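Local coordinates for ancylostoma secreted protein 1 (Necator americanus, PDB 3NT8), which is a secreted protein of two CAP domains, probably associated with the transition of infective hookworm larvae to parasitism, at residues I308-V313 / N378-G383; E222-C227 / S236-F241; Q193-G198 / S207-G212; N68-S73 / G212-G217; Q81-I86 / A163-G168. All blocks are in the same frame, centred on the assembly; numbering follows the deposited sequence.

Contact 1. Residues I308-V313 / N378-G383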
# COMPACT_ATOMS: atom_id res chain seq x y z
N ILE A 308 14.34 3.46 -4.54
CA ILE A 308 13.56 2.96 -5.67
C ILE A 308 12.56 1.90 -5.24
O ILE A 308 12.73 1.23 -4.22
CB ILE A 308 14.42 2.41 -6.85
CG1 ILE A 308 15.37 1.32 -6.34
CG2 ILE A 308 15.16 3.54 -7.52
CD1 ILE A 308 16.02 0.51 -7.46
N TYR A 309 11.53 1.76 -6.05
CA TYR A 309 10.44 0.81 -5.79
C TYR A 309 9.81 0.34 -7.12
O TYR A 309 9.59 1.17 -8.01
CB TYR A 309 9.37 1.53 -4.99
CG TYR A 309 7.97 0.93 -5.02
CD1 TYR A 309 7.61 -0.07 -4.13
CD2 TYR A 309 7.01 1.40 -5.92
CE1 TYR A 309 6.36 -0.61 -4.13
CE2 TYR A 309 5.75 0.86 -5.96
CZ TYR A 309 5.42 -0.15 -5.04
OH TYR A 309 4.14 -0.68 -5.06
N LYS A 310 9.46 -0.96 -7.24
CA LYS A 310 8.56 -1.38 -8.31
C LYS A 310 7.49 -2.32 -7.80
O LYS A 310 7.64 -2.98 -6.77
CB LYS A 310 9.32 -1.99 -9.49
CG LYS A 310 9.86 -3.39 -9.20
CD LYS A 310 10.36 -4.06 -10.48
CE LYS A 310 10.75 -5.51 -10.20
NZ LYS A 310 11.45 -5.66 -8.88
N THR A 311 6.40 -2.40 -8.56
CA THR A 311 5.42 -3.45 -8.30
C THR A 311 4.92 -4.00 -9.63
O THR A 311 4.65 -3.22 -10.54
CB THR A 311 4.21 -2.93 -7.46
OG1 THR A 311 3.20 -3.95 -7.34
CG2 THR A 311 3.61 -1.75 -8.11
N SER A 312 4.75 -5.33 -9.66
CA SER A 312 4.26 -6.08 -10.80
C SER A 312 2.96 -5.54 -11.34
O SER A 312 2.74 -5.59 -12.54
CB SER A 312 4.07 -7.54 -10.42
OG SER A 312 5.25 -8.09 -9.80
N VAL A 313 2.11 -4.98 -10.47
CA VAL A 313 0.83 -4.32 -10.88
C VAL A 313 1.02 -3.14 -11.82
O VAL A 313 1.68 -2.18 -11.44
CB VAL A 313 -0.03 -3.79 -9.68
CG1 VAL A 313 -1.34 -3.26 -10.15
CG2 VAL A 313 -0.23 -4.87 -8.64
N ASN A 378 6.05 -0.32 -18.93
CA ASN A 378 5.26 -1.40 -19.56
C ASN A 378 5.38 -2.76 -18.83
O ASN A 378 4.69 -3.76 -19.15
CB ASN A 378 5.54 -1.48 -21.07
CG ASN A 378 7.03 -1.55 -21.42
OD1 ASN A 378 7.85 -2.18 -20.73
ND2 ASN A 378 7.39 -0.91 -22.53
N ASP A 379 6.21 -2.77 -17.81
CA ASP A 379 6.63 -3.98 -17.16
C ASP A 379 6.35 -3.95 -15.62
O ASP A 379 6.40 -4.99 -14.92
CB ASP A 379 8.13 -4.11 -17.44
CG ASP A 379 8.64 -5.49 -17.20
OD1 ASP A 379 8.86 -6.18 -18.23
OD2 ASP A 379 8.82 -5.87 -16.00
N PHE A 380 6.06 -2.76 -15.10
CA PHE A 380 5.90 -2.55 -13.66
C PHE A 380 5.59 -1.11 -13.47
O PHE A 380 5.86 -0.31 -14.38
CB PHE A 380 7.15 -2.93 -12.85
CG PHE A 380 8.46 -2.44 -13.43
CD1 PHE A 380 8.90 -1.14 -13.21
CD2 PHE A 380 9.30 -3.31 -14.12
CE1 PHE A 380 10.14 -0.69 -13.74
CE2 PHE A 380 10.55 -2.87 -14.67
CZ PHE A 380 10.96 -1.56 -14.48
N THR A 381 4.96 -0.78 -12.34
CA THR A 381 4.83 0.63 -11.91
C THR A 381 6.13 0.96 -11.12
O THR A 381 6.47 0.28 -10.19
CB THR A 381 3.59 0.84 -11.06
OG1 THR A 381 2.45 0.31 -11.74
CG2 THR A 381 3.37 2.29 -10.75
N PHE A 382 6.82 2.02 -11.51
CA PHE A 382 8.16 2.37 -11.01
C PHE A 382 8.09 3.61 -10.13
O PHE A 382 7.52 4.61 -10.53
CB PHE A 382 9.05 2.62 -12.26
CG PHE A 382 10.54 2.85 -11.95
CD1 PHE A 382 11.11 2.31 -10.83
CD2 PHE A 382 11.35 3.59 -12.83
CE1 PHE A 382 12.47 2.50 -10.56
CE2 PHE A 382 12.68 3.77 -12.56
CZ PHE A 382 13.24 3.20 -11.41
N GLY A 383 8.61 3.53 -8.90
CA GLY A 383 8.55 4.64 -7.94
C GLY A 383 9.98 5.04 -7.53
O GLY A 383 10.77 4.18 -7.16
O HOH W 1 4.78 -7.26 -14.67
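Y309 and T311 pair with G383 and T381 through four backbone hydrogen bonds, which join strand 305-311, outermost in the four-stranded sheet of the second CAP domain, to strand 381-388 in antiparallel register. Y309 N reaches G383 O at 2.8 Å, and Y309 O receives G383 N at 2.7 Å. T381 adds a side-chain bond: its OG1 donates to V313 O at 2.6 Å, in the plane of that carbonyl, and is also bonded to F316 N. Water 1 bridges the two segments past the strand pairing, donating to D379 O and weakly to S312 O.

Aromatic contacts occupy the face of K310 and F382. K310 CG stands between the backbone N and the carbonyl carbon (chi1 73°), and the chain carries CD over one face of the F380 ring, 4.1 Å from its centroid, a CH-pi contact. F382 turns its edge to Y309 O, with CD1 at 3.4 Å, while its CE1 touches I308 CG2. Y293 packs on I308, F380 and F382 and is a cation-pi partner of K310. On the other face Y309 lies against helix 318-330 and bonds Q324.

The chemistry implies a strand held by backbone bonds, with an aromatic surface that probably steadies the lysine's positive charge.

Contact 2. Residues E222-C227 / S236-F241; sequences ETNQQC and SVRDTF
E222 and S236 bring their CA atoms within 6.7 Å, and Q226 and R238 theirs within 8.6 Å, as the irregular loop E222-C227 curls past the first turns of helix 235-253. R238 has the most surface buried by the contact. Its CG is anti to the carbonyl carbon (chi1 -62°), and from there the extended chain runs out toward the loop and meets N224 end-on: NH1 at 2.7 Å and NH2 at 2.8 Å both donate to the one oxygen N224 OD1. The amide and guanidinium planes are 23° apart, so the group is gripped nearly flat. C227 CB sits over one face of the guanidinium, 3.3 Å from R238 NH2.

Q226 runs antiparallel to the R238 side chain, its CB and OE1 against R238 CD, and its NE2 donates to D239 OD1 at 3.1 Å from above the carboxylate plane. At the other end of the loop S236 OG donates to E222 OE1 at 2.8 Å, on the syn lone pair; S236 OG is also bonded to N319. Water 2 links the same corner, accepting from T223 N and S236 N and donating to E222 OE1.

R238 NH1 and NE have second partners in D235 and E281, salt bridges that help to fix the buried guanidinium and probably balance its charge. D235 also takes the backbone N of Q225 and Q226. The polar network fixes the loop to helix 235-253, while the C227-C278 disulfide links it to helix 278-288, so the loop is joined to two helices of the alpha-beta-alpha sandwich of the second CAP domain.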
# COMPACT_ATOMS: atom_id res chain seq x y z
N GLU A 222 -7.30 15.75 -9.98
CA GLU A 222 -5.83 15.82 -9.82
C GLU A 222 -5.34 17.14 -10.34
O GLU A 222 -5.76 17.59 -11.42
CB GLU A 222 -5.15 14.67 -10.58
CG GLU A 222 -5.48 13.28 -10.07
CD GLU A 222 -5.03 13.10 -8.62
OE1 GLU A 222 -3.95 13.62 -8.29
OE2 GLU A 222 -5.77 12.48 -7.81
N THR A 223 -4.48 17.79 -9.56
CA THR A 223 -3.97 19.08 -9.99
C THR A 223 -2.43 19.07 -10.01
O THR A 223 -1.79 18.15 -9.48
CB THR A 223 -4.41 20.16 -9.06
OG1 THR A 223 -4.05 19.77 -7.74
CG2 THR A 223 -5.94 20.38 -9.12
N ASN A 224 -1.84 20.10 -10.60
CA ASN A 224 -0.39 20.19 -10.68
C ASN A 224 -0.01 21.65 -10.55
O ASN A 224 0.43 22.25 -11.51
CB ASN A 224 0.17 19.60 -12.01
CG ASN A 224 1.73 19.74 -12.12
OD1 ASN A 224 2.45 19.60 -11.12
ND2 ASN A 224 2.24 20.03 -13.33
N GLN A 225 -0.21 22.20 -9.36
CA GLN A 225 0.17 23.60 -9.11
C GLN A 225 1.53 23.78 -8.39
O GLN A 225 2.14 24.86 -8.50
CB GLN A 225 -0.97 24.32 -8.38
CG GLN A 225 -1.36 23.64 -7.02
CD GLN A 225 -2.63 24.23 -6.35
OE1 GLN A 225 -3.73 24.29 -6.96
NE2 GLN A 225 -2.49 24.64 -5.06
N GLN A 226 1.98 22.74 -7.67
CA GLN A 226 3.20 22.83 -6.86
C GLN A 226 4.41 22.99 -7.76
O GLN A 226 5.24 23.89 -7.54
CB GLN A 226 3.36 21.62 -5.93
CG GLN A 226 2.33 21.54 -4.81
CD GLN A 226 2.57 20.43 -3.77
OE1 GLN A 226 3.68 20.20 -3.35
NE2 GLN A 226 1.50 19.73 -3.38
N CYS A 227 4.49 22.13 -8.79
CA CYS A 227 5.58 22.12 -9.76
C CYS A 227 5.06 22.14 -11.20
O CYS A 227 4.91 21.11 -11.80
CB CYS A 227 6.44 20.88 -9.55
SG CYS A 227 7.10 20.67 -7.82
N SER A 236 -1.52 15.55 -5.41
CA SER A 236 -1.99 14.59 -4.45
C SER A 236 -0.86 13.63 -4.13
O SER A 236 -0.59 13.35 -2.96
CB SER A 236 -3.29 13.89 -4.94
OG SER A 236 -3.03 12.75 -5.79
N VAL A 237 -0.15 13.17 -5.17
CA VAL A 237 0.95 12.21 -5.02
C VAL A 237 2.12 12.81 -4.25
O VAL A 237 2.70 12.11 -3.40
CB VAL A 237 1.38 11.59 -6.36
CG1 VAL A 237 2.38 10.43 -6.17
CG2 VAL A 237 0.13 11.05 -7.15
N ARG A 238 2.43 14.09 -4.50
CA ARG A 238 3.46 14.81 -3.79
C ARG A 238 3.15 14.80 -2.31
O ARG A 238 4.01 14.45 -1.49
CB ARG A 238 3.59 16.26 -4.29
CG ARG A 238 3.98 16.40 -5.78
CD ARG A 238 4.11 17.86 -6.27
NE ARG A 238 4.65 17.89 -7.63
CZ ARG A 238 3.98 18.26 -8.72
NH1 ARG A 238 2.72 18.68 -8.62
NH2 ARG A 238 4.57 18.22 -9.90
N ASP A 239 1.94 15.22 -1.96
CA ASP A 239 1.53 15.29 -0.54
C ASP A 239 1.50 13.90 0.13
O ASP A 239 1.70 13.79 1.32
CB ASP A 239 0.19 15.95 -0.37
CG ASP A 239 0.16 17.38 -0.86
OD1 ASP A 239 1.19 18.10 -0.74
OD2 ASP A 239 -0.93 17.79 -1.33
N THR A 240 1.20 12.86 -0.62
CA THR A 240 1.32 11.56 -0.08
C THR A 240 2.76 11.24 0.36
O THR A 240 3.00 10.92 1.54
CB THR A 240 0.76 10.51 -1.01
OG1 THR A 240 -0.60 10.84 -1.26
CG2 THR A 240 0.78 9.17 -0.34
N PHE A 241 3.72 11.34 -0.55
CA PHE A 241 5.12 11.09 -0.18
C PHE A 241 5.56 11.95 0.97
O PHE A 241 6.24 11.44 1.87
CB PHE A 241 6.09 11.33 -1.35
CG PHE A 241 6.16 10.19 -2.35
CD1 PHE A 241 6.73 8.97 -2.00
CD2 PHE A 241 5.74 10.36 -3.67
CE1 PHE A 241 6.84 7.90 -2.93
CE2 PHE A 241 5.84 9.31 -4.60
CZ PHE A 241 6.39 8.10 -4.23
O HOH W 2 -3.65 16.52 -7.13

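Contact 3. Residues Q193-G198 / S207-G212; sequences QACQTG and SGCEDG
A194 opens the contact with its CB against G212 CA, 3.7 Å away. C195 follows and carries the covalent link: its SG is bonded to C209 SG at 2.1 Å, with a chi3 of 88°, close to the relaxed right angle of a disulfide. The two ends differ. C195 SG lies between the backbone N and the carbonyl carbon (chi1 69°), whereas C209 SG is anti to its backbone N (chi1 179°). C209 SG also lies 3.2 Å from C195 O.

The same carbonyl, C195 O, is approached by G212 CA in a CA-H...O contact and accepts a hydrogen bond from water 4, which in turn accepts from G212 N. No direct hydrogen bond crosses between the segments; water takes that role here. Q196 turns back on its own segment, NE2 donating to A194 O at 2.8 Å from above the carbonyl plane. T197 meets C209 through its backbone, T197 C lying 3.3 Å from C209 CB. At G198 the two main chains come close, with G198 CA 3.3 Å from S207 O in another CA-H...O contact; water 5 accepts from S207 N and also lies near G198 O.

The second disulfide, C201 to C214, interleaves with this one, consistent with the cysteine-rich hinge of the CRISP family. Strand 208-210 pairs with strand 213-215, G208 bonding T215 through the backbone, and C195 packs on C214. R49 of helix 34-52 reaches the carbonyls of E210 and D211, and so fastens the hairpin to the first CAP domain.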
# COMPACT_ATOMS: atom_id res chain seq x y z
N GLN A 193 -11.70 -0.28 16.61
CA GLN A 193 -13.15 -0.29 16.45
C GLN A 193 -13.58 0.12 15.02
O GLN A 193 -13.02 1.01 14.43
CB GLN A 193 -13.80 0.67 17.44
CG GLN A 193 -15.30 0.42 17.68
CD GLN A 193 -15.95 1.50 18.54
OE1 GLN A 193 -15.45 2.65 18.64
NE2 GLN A 193 -17.08 1.16 19.14
N ALA A 194 -14.64 -0.51 14.54
CA ALA A 194 -15.23 -0.17 13.27
C ALA A 194 -15.79 1.24 13.34
O ALA A 194 -16.15 1.70 14.42
CB ALA A 194 -16.32 -1.16 12.95
N CYS A 195 -15.89 1.91 12.19
CA CYS A 195 -16.31 3.28 12.16
C CYS A 195 -17.71 3.47 12.73
O CYS A 195 -18.60 2.60 12.57
CB CYS A 195 -16.23 3.87 10.74
SG CYS A 195 -17.45 3.18 9.53
N GLN A 196 -17.88 4.63 13.38
CA GLN A 196 -19.14 5.04 13.97
C GLN A 196 -19.75 6.14 13.13
O GLN A 196 -20.94 6.13 12.87
CB GLN A 196 -18.90 5.51 15.41
CG GLN A 196 -18.21 4.43 16.29
CD GLN A 196 -19.04 3.12 16.34
OE1 GLN A 196 -20.22 3.14 16.75
NE2 GLN A 196 -18.42 1.99 15.95
N THR A 197 -18.93 7.09 12.71
CA THR A 197 -19.33 8.09 11.75
C THR A 197 -18.26 8.12 10.66
O THR A 197 -17.27 7.39 10.70
CB THR A 197 -19.36 9.51 12.38
OG1 THR A 197 -18.03 9.83 12.81
CG2 THR A 197 -20.33 9.59 13.58
N GLY A 198 -18.46 8.98 9.67
CA GLY A 198 -17.55 9.05 8.58
C GLY A 198 -16.26 9.74 8.97
O GLY A 198 -15.25 9.60 8.29
N SER A 207 -14.97 10.49 3.64
CA SER A 207 -15.66 9.22 3.64
C SER A 207 -16.93 9.23 4.51
O SER A 207 -17.08 10.05 5.42
CB SER A 207 -14.70 8.11 4.06
OG SER A 207 -13.52 8.21 3.26
N GLY A 208 -17.85 8.32 4.19
CA GLY A 208 -19.06 8.08 4.93
C GLY A 208 -18.85 6.82 5.77
O GLY A 208 -17.80 6.19 5.70
N CYS A 209 -19.85 6.47 6.57
CA CYS A 209 -19.80 5.27 7.40
C CYS A 209 -21.14 4.58 7.46
O CYS A 209 -22.13 5.17 7.92
CB CYS A 209 -19.32 5.57 8.82
SG CYS A 209 -19.31 4.07 9.83
N GLU A 210 -21.19 3.33 6.99
CA GLU A 210 -22.42 2.54 6.96
C GLU A 210 -22.23 1.30 7.81
O GLU A 210 -21.63 0.32 7.36
CB GLU A 210 -22.75 2.10 5.55
CG GLU A 210 -23.51 3.13 4.78
CD GLU A 210 -23.81 2.68 3.39
OE1 GLU A 210 -23.97 1.44 3.19
OE2 GLU A 210 -23.90 3.58 2.51
N ASP A 211 -22.78 1.32 9.02
CA ASP A 211 -22.74 0.14 9.93
C ASP A 211 -21.34 -0.52 9.95
O ASP A 211 -21.18 -1.69 9.60
CB ASP A 211 -23.93 -0.84 9.62
CG ASP A 211 -24.01 -1.99 10.63
OD1 ASP A 211 -23.69 -1.81 11.84
OD2 ASP A 211 -24.43 -3.11 10.23
N GLY A 212 -20.33 0.25 10.36
CA GLY A 212 -18.96 -0.27 10.51
C GLY A 212 -18.09 -0.32 9.24
O GLY A 212 -16.91 -0.66 9.30
O HOH W 3 -14.11 0.15 9.77
O HOH W 4 -21.24 2.59 12.31
O HOH W 5 -13.35 10.40 6.14

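Contact 4. Residues N68-S73 / G212-G217; sequences NMYKLS and GLCTKG
Y70 presents one face of its ring to C214, whose CB stands almost exactly over the middle in a CH-pi contact, 3.4 Å from the centroid and 7° off the ring normal. Here the loop before strand 73-74 of the first CAP domain receives the two-stranded hairpin 208-210/213-215. With C214 SG anti to its carbonyl carbon (chi1 -66°), the sulfur lies farther out over the same ring face, 4.6 Å from the centroid, as a cysteine sulfur-aromatic contact, and is bonded to C201. At the edge, in the plane of the ring, K216 N is 3.7 Å from Y70 CE1, and K216 CB touches the same side. The Y70 ring also meets the ring of Y204 edge-to-face, while Y70 OH is hydrogen-bonded to S207 OG and Y204 N.

The backbones touch at a single bridge between Y70 and C214, the chain directions being 78° apart. K71 N donates to C214 O at 2.9 Å, nearly along the C=O axis, and C214 N donates to M69 O at 2.8 Å, tilted from the carbonyl plane. L213 fits between the neighbours of Y70: its CD2 lies alongside M69, 3.5 Å from CG, and its CB and CD1 meet K71 CB, the leucine and lysine chains crossing at about a right angle. K71 NZ runs on to a salt bridge with E210.

Water 3 joins M69 N to G212 O at one end; at the other, water 6 donates to K71 O at 2.8 Å and accepts from K216 N at 2.9 Å.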
# COMPACT_ATOMS: atom_id res chain seq x y z
N ASN A 68 -11.23 1.69 9.54
CA ASN A 68 -11.01 1.99 8.09
C ASN A 68 -11.30 0.79 7.15
O ASN A 68 -10.64 0.59 6.15
CB ASN A 68 -9.55 2.49 7.88
CG ASN A 68 -9.22 3.73 8.69
OD1 ASN A 68 -10.08 4.56 8.97
ND2 ASN A 68 -7.96 3.89 9.03
N MET A 69 -12.27 -0.06 7.48
CA MET A 69 -12.64 -1.14 6.56
C MET A 69 -13.64 -0.61 5.59
O MET A 69 -14.78 -0.29 5.98
CB MET A 69 -13.23 -2.33 7.30
CG MET A 69 -13.67 -3.47 6.39
SD MET A 69 -12.33 -4.34 5.53
CE MET A 69 -11.44 -5.21 6.82
N TYR A 70 -13.22 -0.46 4.34
CA TYR A 70 -14.08 0.07 3.25
C TYR A 70 -15.05 -0.94 2.60
O TYR A 70 -14.73 -2.13 2.37
CB TYR A 70 -13.27 0.86 2.19
CG TYR A 70 -12.88 2.24 2.65
CD1 TYR A 70 -13.53 3.36 2.15
CD2 TYR A 70 -11.96 2.41 3.69
CE1 TYR A 70 -13.27 4.61 2.59
CE2 TYR A 70 -11.65 3.69 4.14
CZ TYR A 70 -12.28 4.77 3.60
OH TYR A 70 -11.94 6.02 4.09
N LYS A 71 -16.25 -0.45 2.35
CA LYS A 71 -17.28 -1.17 1.62
C LYS A 71 -16.84 -1.10 0.18
O LYS A 71 -16.41 -0.04 -0.26
CB LYS A 71 -18.60 -0.46 1.77
CG LYS A 71 -19.78 -1.22 1.19
CD LYS A 71 -21.10 -0.50 1.52
CE LYS A 71 -22.31 -1.39 0.97
NZ LYS A 71 -23.63 -0.68 0.99
N LEU A 72 -16.93 -2.21 -0.52
CA LEU A 72 -16.68 -2.25 -1.97
C LEU A 72 -17.86 -1.74 -2.76
O LEU A 72 -19.01 -1.99 -2.40
CB LEU A 72 -16.32 -3.71 -2.40
CG LEU A 72 -15.15 -4.38 -1.64
CD1 LEU A 72 -14.73 -5.82 -2.13
CD2 LEU A 72 -13.94 -3.47 -1.76
N SER A 73 -17.58 -1.02 -3.84
CA SER A 73 -18.58 -0.70 -4.86
C SER A 73 -18.25 -1.47 -6.11
O SER A 73 -17.07 -1.72 -6.41
CB SER A 73 -18.50 0.78 -5.19
OG SER A 73 -18.74 1.48 -4.00
N GLY A 212 -20.33 0.25 10.36
CA GLY A 212 -18.96 -0.27 10.51
C GLY A 212 -18.09 -0.32 9.24
O GLY A 212 -16.91 -0.66 9.30
N LEU A 213 -18.68 0.01 8.10
CA LEU A 213 -17.93 0.02 6.85
C LEU A 213 -17.78 1.44 6.39
O LEU A 213 -18.77 2.18 6.30
CB LEU A 213 -18.56 -0.85 5.72
CG LEU A 213 -18.56 -2.39 5.88
CD1 LEU A 213 -19.30 -3.11 4.74
CD2 LEU A 213 -17.14 -2.92 6.04
N CYS A 214 -16.54 1.83 6.13
CA CYS A 214 -16.29 3.14 5.53
C CYS A 214 -16.73 3.18 4.09
O CYS A 214 -16.68 2.18 3.42
CB CYS A 214 -14.80 3.52 5.67
SG CYS A 214 -14.36 3.75 7.40
N THR A 215 -17.16 4.35 3.61
CA THR A 215 -17.62 4.47 2.24
C THR A 215 -16.88 5.62 1.52
O THR A 215 -16.95 6.74 1.95
CB THR A 215 -19.16 4.66 2.10
OG1 THR A 215 -19.57 5.90 2.68
CG2 THR A 215 -19.93 3.48 2.77
N LYS A 216 -16.19 5.31 0.43
CA LYS A 216 -15.36 6.25 -0.25
C LYS A 216 -16.25 7.16 -1.08
O LYS A 216 -17.16 6.70 -1.75
CB LYS A 216 -14.32 5.48 -1.12
CG LYS A 216 -13.60 6.25 -2.24
CD LYS A 216 -12.46 7.05 -1.72
CE LYS A 216 -11.87 7.99 -2.78
NZ LYS A 216 -11.28 7.16 -3.87
N GLY A 217 -16.00 8.46 -0.98
CA GLY A 217 -16.74 9.42 -1.77
C GLY A 217 -16.12 9.60 -3.14
O GLY A 217 -15.20 8.86 -3.52
O HOH W 3 -14.11 0.15 9.77
O HOH W 6 -16.80 2.74 -0.66

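Contact 5. Residues Q81-I86 / A163-G168; sequences QLQDAI and AYKVCG
A163 has the most surface buried here, its CB aimed at helix 76-85, where Q83 of the last turn and I86 just after it receive it. Helix 81-85 and strand 163-167 run nearly parallel, 21° apart, with their axes 8.0 Å from each other. A163 CB lies 3.5 Å from Q83 OE1 and also touches Q83 CD. L82 CD2 comes within 4.0 Å of A163 N.

Q83 provides the one hydrogen bond across the contact. Its NE2 donates to Y164 O at 3.1 Å, and the bond is nearly straight at the hydrogen. Y164 O lies close to the amide plane of Q83, yet the donor sits 41° above the plane of the carbonyl. The bend at chi2 (86°) sends CD across A163 CB. Q83 OE1 is bonded to N29 ND2, so the oxygen and the nitrogen of this buried amide each have a partner.

I86 supplies the apolar part. Its CD1 meets A163 O at 3.7 Å and the carbonyl carbon of Y164, and is 4.3 Å from A163 CB. I86 O approaches K165 CB at 3.4 Å, and I86 CD1 lies 4.0 Å from the same K165 CB; K165 NZ continues to Q87 OE1.

In the first CAP domain the helix lies on one face of the sheet, where L82 also packs on S174 and I176 of strand 170-177. Y164 points away from the helix, and its OH is bonded to D36 of helix 34-52 across the sheet, while the disulfide between C89 and C167 closes the far end of the strand.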
# COMPACT_ATOMS: atom_id res chain seq x y z
N GLN A 81 -13.40 -5.73 -18.32
CA GLN A 81 -12.05 -6.12 -18.66
C GLN A 81 -11.74 -7.56 -18.25
O GLN A 81 -11.16 -8.29 -19.01
CB GLN A 81 -11.03 -5.12 -18.08
CG GLN A 81 -9.68 -5.30 -18.70
CD GLN A 81 -8.72 -4.14 -18.43
OE1 GLN A 81 -9.06 -3.17 -17.71
NE2 GLN A 81 -7.53 -4.23 -19.02
N LEU A 82 -12.15 -7.94 -17.05
CA LEU A 82 -11.92 -9.27 -16.56
C LEU A 82 -12.72 -10.30 -17.40
O LEU A 82 -12.22 -11.40 -17.71
CB LEU A 82 -12.28 -9.35 -15.09
CG LEU A 82 -12.32 -10.73 -14.46
CD1 LEU A 82 -10.93 -11.27 -14.52
CD2 LEU A 82 -12.76 -10.66 -13.03
N GLN A 83 -13.94 -9.91 -17.77
CA GLN A 83 -14.77 -10.79 -18.58
C GLN A 83 -14.10 -11.11 -19.93
O GLN A 83 -14.14 -12.25 -20.39
CB GLN A 83 -16.16 -10.21 -18.76
CG GLN A 83 -17.07 -11.10 -19.62
CD GLN A 83 -17.74 -12.16 -18.78
OE1 GLN A 83 -18.63 -11.84 -18.05
NE2 GLN A 83 -17.32 -13.41 -18.90
N ASP A 84 -13.50 -10.09 -20.55
CA ASP A 84 -12.81 -10.22 -21.83
C ASP A 84 -11.58 -11.13 -21.73
O ASP A 84 -11.16 -11.72 -22.72
CB ASP A 84 -12.40 -8.84 -22.39
CG ASP A 84 -13.58 -8.02 -22.77
OD1 ASP A 84 -14.60 -8.60 -23.19
OD2 ASP A 84 -13.49 -6.78 -22.70
N ALA A 85 -11.05 -11.29 -20.53
CA ALA A 85 -9.79 -12.00 -20.37
C ALA A 85 -9.96 -13.47 -20.10
O ALA A 85 -9.02 -14.25 -20.26
CB ALA A 85 -8.93 -11.36 -19.31
N ILE A 86 -11.16 -13.85 -19.71
CA ILE A 86 -11.43 -15.23 -19.32
C ILE A 86 -12.29 -15.98 -20.35
O ILE A 86 -12.86 -17.03 -20.04
CB ILE A 86 -12.03 -15.32 -17.87
CG1 ILE A 86 -13.42 -14.63 -17.78
CG2 ILE A 86 -11.08 -14.63 -16.88
CD1 ILE A 86 -14.19 -14.95 -16.51
N ALA A 163 -16.59 -11.80 -12.73
CA ALA A 163 -17.20 -12.42 -13.88
C ALA A 163 -16.91 -13.94 -13.87
O ALA A 163 -15.92 -14.35 -13.29
CB ALA A 163 -16.67 -11.74 -15.19
N TYR A 164 -17.81 -14.78 -14.42
CA TYR A 164 -17.52 -16.20 -14.71
C TYR A 164 -17.66 -16.44 -16.24
O TYR A 164 -18.19 -15.59 -16.93
CB TYR A 164 -18.36 -17.18 -13.90
CG TYR A 164 -19.85 -16.97 -14.09
CD1 TYR A 164 -20.50 -17.31 -15.30
CD2 TYR A 164 -20.59 -16.38 -13.10
CE1 TYR A 164 -21.86 -17.07 -15.48
CE2 TYR A 164 -21.94 -16.13 -13.26
CZ TYR A 164 -22.57 -16.47 -14.47
OH TYR A 164 -23.89 -16.21 -14.64
N LYS A 165 -17.06 -17.51 -16.76
CA LYS A 165 -17.23 -17.95 -18.14
C LYS A 165 -17.29 -19.46 -18.18
O LYS A 165 -16.42 -20.08 -17.61
CB LYS A 165 -16.08 -17.48 -18.99
CG LYS A 165 -16.22 -17.73 -20.47
CD LYS A 165 -17.35 -16.96 -21.12
CE LYS A 165 -17.31 -17.30 -22.64
NZ LYS A 165 -18.23 -16.48 -23.52
N VAL A 166 -18.31 -20.02 -18.84
CA VAL A 166 -18.38 -21.45 -19.13
C VAL A 166 -17.54 -21.83 -20.40
O VAL A 166 -17.61 -21.16 -21.43
CB VAL A 166 -19.86 -21.95 -19.26
CG1 VAL A 166 -19.94 -23.42 -19.56
CG2 VAL A 166 -20.63 -21.67 -17.98
N CYS A 167 -16.72 -22.88 -20.30
CA CYS A 167 -16.01 -23.36 -21.48
C CYS A 167 -16.28 -24.83 -21.66
O CYS A 167 -15.43 -25.66 -21.35
CB CYS A 167 -14.51 -23.10 -21.37
SG CYS A 167 -14.08 -21.40 -21.16
N GLY A 168 -17.47 -25.17 -22.13
CA GLY A 168 -17.88 -26.57 -22.24
C GLY A 168 -18.02 -27.30 -20.92
O GLY A 168 -19.10 -27.34 -20.35

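How the contacts relate
Contacts 4 and 5 are buried, while contacts 1, 2 and 3 are partly exposed. Contacts 3 and 4 form one unit: their centres are 8 Å apart, they share G212 and water 3, and their strands pair side by side in the two-stranded sheet; contact 3 is covalent and water-bridged, contact 4 aromatic and backbone-bonded. Contacts 1 and 5 belong to matching four-stranded sheets of the two CAP domains, but contact 1 pairs strands by backbone bonds and contact 5 lays a helix on a strand. Contact 2, about 20 Å from contact 1 between centres, is a polar network of side-chain hydrogen bonds round a buried arginine. Contact 5 is nested in the chain loop that contact 4 closes.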